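Local atomic coordinates of chitinase (Thermococcus kodakarensis KOD1, PDB entry 5DHD), a protein that hydrolyses chitin with its dual catalytic domains and probably holds the polysaccharide through chitin-binding domains such as this one. Residues D15-Y21 and F77-E83. Sequence-based numbering, arbitrary orientation.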
loop_
_atom_site.group_PDB
_atom_site.type_symbol
_atom_site.label_atom_id
_atom_site.label_comp_id
_atom_site.label_asym_id
_atom_site.label_seq_id
_atom_site.Cartn_x
_atom_site.Cartn_y
_atom_site.Cartn_z
ATOM N N ASP A 15 -11.416 -5.847 9.307
ATOM C CA ASP A 15 -12.605 -5.010 9.184
ATOM C C ASP A 15 -13.480 -4.983 10.438
ATOM O O ASP A 15 -13.912 -6.026 10.938
ATOM C CB ASP A 15 -13.391 -5.538 7.973
ATOM C CG ASP A 15 -14.731 -4.842 7.746
ATOM O OD1 ASP A 15 -15.050 -3.841 8.412
ATOM O OD2 ASP A 15 -15.460 -5.322 6.857
ATOM N N TRP A 16 -13.733 -3.782 10.946
ATOM C CA TRP A 16 -14.598 -3.609 12.129
ATOM C C TRP A 16 -15.604 -2.482 11.894
ATOM O O TRP A 16 -16.239 -2.006 12.843
ATOM C CB TRP A 16 -13.746 -3.266 13.346
ATOM C CG TRP A 16 -13.025 -1.954 13.212
ATOM C CD1 TRP A 16 -13.548 -0.701 13.383
ATOM C CD2 TRP A 16 -11.642 -1.772 12.891
ATOM N NE1 TRP A 16 -12.572 0.251 13.194
ATOM C CE2 TRP A 16 -11.391 -0.379 12.890
ATOM C CE3 TRP A 16 -10.588 -2.654 12.601
ATOM C CZ2 TRP A 16 -10.129 0.154 12.611
ATOM C CZ3 TRP A 16 -9.326 -2.125 12.322
ATOM C CH2 TRP A 16 -9.111 -0.732 12.330
ATOM N N GLY A 17 -15.778 -2.079 10.637
ATOM C CA GLY A 17 -16.669 -0.961 10.332
ATOM C C GLY A 17 -15.835 -0.101 9.403
ATOM O O GLY A 17 -16.311 0.412 8.383
ATOM N N ASN A 18 -14.583 0.080 9.810
ATOM C CA ASN A 18 -13.570 0.736 8.976
ATOM C C ASN A 18 -12.579 -0.408 8.833
ATOM O O ASN A 18 -12.590 -1.347 9.646
ATOM C CB ASN A 18 -12.937 1.951 9.651
ATOM C CG ASN A 18 -13.912 3.098 9.733
ATOM O OD1 ASN A 18 -14.660 3.341 8.788
ATOM N ND2 ASN A 18 -13.921 3.802 10.862
ATOM N N THR A 19 -11.715 -0.341 7.833
ATOM C CA THR A 19 -10.826 -1.453 7.566
ATOM C C THR A 19 -9.348 -1.129 7.547
ATOM O O THR A 19 -8.906 -0.196 6.880
ATOM C CB THR A 19 -11.230 -2.073 6.222
ATOM O OG1 THR A 19 -12.633 -2.381 6.252
ATOM C CG2 THR A 19 -10.480 -3.357 5.953
ATOM N N GLU A 20 -8.589 -1.933 8.281
ATOM C CA GLU A 20 -7.147 -1.772 8.365
ATOM C C GLU A 20 -6.442 -2.680 7.372
ATOM O O GLU A 20 -6.778 -3.864 7.240
ATOM C CB GLU A 20 -6.639 -2.106 9.769
ATOM C CG GLU A 20 -5.112 -2.043 9.925
ATOM C CD GLU A 20 -4.658 -2.086 11.386
ATOM O OE1 GLU A 20 -5.352 -1.520 12.248
ATOM O OE2 GLU A 20 -3.590 -2.659 11.676
ATOM N N TYR A 21 -5.469 -2.112 6.674
ATOM C CA TYR A 21 -4.672 -2.849 5.708
ATOM C C TYR A 21 -3.228 -2.784 6.167
ATOM O O TYR A 21 -2.617 -1.708 6.214
ATOM C CB TYR A 21 -4.810 -2.240 4.303
ATOM C CG TYR A 21 -6.206 -2.385 3.748
ATOM C CD1 TYR A 21 -7.213 -1.507 4.125
ATOM C CD2 TYR A 21 -6.532 -3.450 2.897
ATOM C CE1 TYR A 21 -8.522 -1.680 3.678
ATOM C CE2 TYR A 21 -7.837 -3.633 2.444
ATOM C CZ TYR A 21 -8.824 -2.740 2.843
ATOM O OH TYR A 21 -10.124 -2.894 2.396
ATOM N N PHE A 77 -2.501 1.207 6.816
ATOM C CA PHE A 77 -3.443 2.304 6.751
ATOM C C PHE A 77 -4.836 1.796 7.065
ATOM O O PHE A 77 -5.097 0.589 7.045
ATOM C CB PHE A 77 -3.455 2.984 5.363
ATOM C CG PHE A 77 -3.804 2.067 4.223
ATOM C CD1 PHE A 77 -2.825 1.322 3.580
ATOM C CD2 PHE A 77 -5.119 1.987 3.774
ATOM C CE1 PHE A 77 -3.157 0.492 2.490
ATOM C CE2 PHE A 77 -5.461 1.169 2.681
ATOM C CZ PHE A 77 -4.483 0.424 2.046
ATOM N N ILE A 78 -5.723 2.726 7.386
ATOM C CA ILE A 78 -7.106 2.390 7.667
ATOM C C ILE A 78 -7.949 3.196 6.697
ATOM O O ILE A 78 -7.738 4.400 6.535
ATOM C CB ILE A 78 -7.521 2.746 9.112
ATOM C CG1 ILE A 78 -6.739 1.869 10.100
ATOM C CG2 ILE A 78 -9.055 2.552 9.278
ATOM C CD1 ILE A 78 -6.845 2.318 11.564
ATOM N N ALA A 79 -8.877 2.523 6.024
ATOM C CA ALA A 79 -9.771 3.180 5.079
ATOM C C ALA A 79 -11.176 3.113 5.668
ATOM O O ALA A 79 -11.523 2.158 6.364
ATOM C CB ALA A 79 -9.731 2.501 3.706
ATOM N N THR A 80 -11.987 4.128 5.397
ATOM C CA THR A 80 -13.340 4.151 5.930
ATOM C C THR A 80 -14.220 3.134 5.223
ATOM O O THR A 80 -14.078 2.895 4.024
ATOM C CB THR A 80 -13.960 5.546 5.782
ATOM O OG1 THR A 80 -14.034 5.902 4.400
ATOM C CG2 THR A 80 -13.110 6.568 6.546
ATOM N N GLY A 81 -15.129 2.533 5.983
ATOM C CA GLY A 81 -16.024 1.547 5.408
ATOM C C GLY A 81 -15.487 0.131 5.490
ATOM O O GLY A 81 -14.349 -0.104 5.910
ATOM N N SER A 82 -16.321 -0.813 5.072
ATOM C CA SER A 82 -15.988 -2.229 5.092
ATOM C C SER A 82 -15.320 -2.681 3.796
ATOM O O SER A 82 -15.931 -2.651 2.725
ATOM C CB SER A 82 -17.275 -3.018 5.331
ATOM O OG SER A 82 -17.020 -4.404 5.300
ATOM N N GLU A 83 -14.059 -3.093 3.908
ATOM C CA GLU A 83 -13.268 -3.563 2.773
ATOM C C GLU A 83 -13.449 -2.684 1.541
ATOM O O GLU A 83 -13.873 -3.149 0.481
ATOM C CB GLU A 83 -13.666 -5.008 2.456
ATOM C CG GLU A 83 -13.351 -5.950 3.613
ATOM C CD GLU A 83 -13.737 -7.388 3.338
ATOM O OE1 GLU A 83 -13.227 -7.972 2.357
ATOM O OE2 GLU A 83 -14.555 -7.931 4.109
#
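Phe-77 and Tyr-21 form the apolar centre of this contact, cross-strand neighbours on adjacent antiparallel strands, their side chains on the same face of the four-stranded sheet of a β-sandwich, the architecture expected of a cellulose-binding-type domain. Tyr-21 CB sits over the face of the Phe-77 ring, 3.7 Å from its centroid, a CH-pi contact; the two rings are nearly parallel (15°) but slid so far apart that they barely overlap. These side chains, with Ala-79, point into the sandwich, where Phe-77 stacks on Phe-62 of the second sheet. On the outer face, the methyl CD1 of Ile-78 meets the ring edge of Trp-16 at CH2 (3.9 Å), and Ile-78 also touches Trp-49.

Two hydrogen-bonded pairs, Tyr-21 with Phe-77 and Thr-19 with Ala-79, flank the non-hydrogen-bonded pair Glu-20 and Ile-78. Thr-19 N to Ala-79 O and Ala-79 N to Thr-19 O both measure 2.9 Å. Beyond them side-chain-to-backbone bonds take over: Asn-18 OD1 accepts from Gly-81 N (3.0 Å), while Thr-19 OG1 donates to Gly-81 O (2.9 Å) and accepts from Glu-83 N (2.8 Å), tying the 81-83 loop to Asn-18 and Thr-19.

At the polar edge, Asp-15 uses OD1 to close an Asx turn with Gly-17 N, and its OD2 receives a very short hydrogen bond, 2.4 Å, from Ser-82 OG.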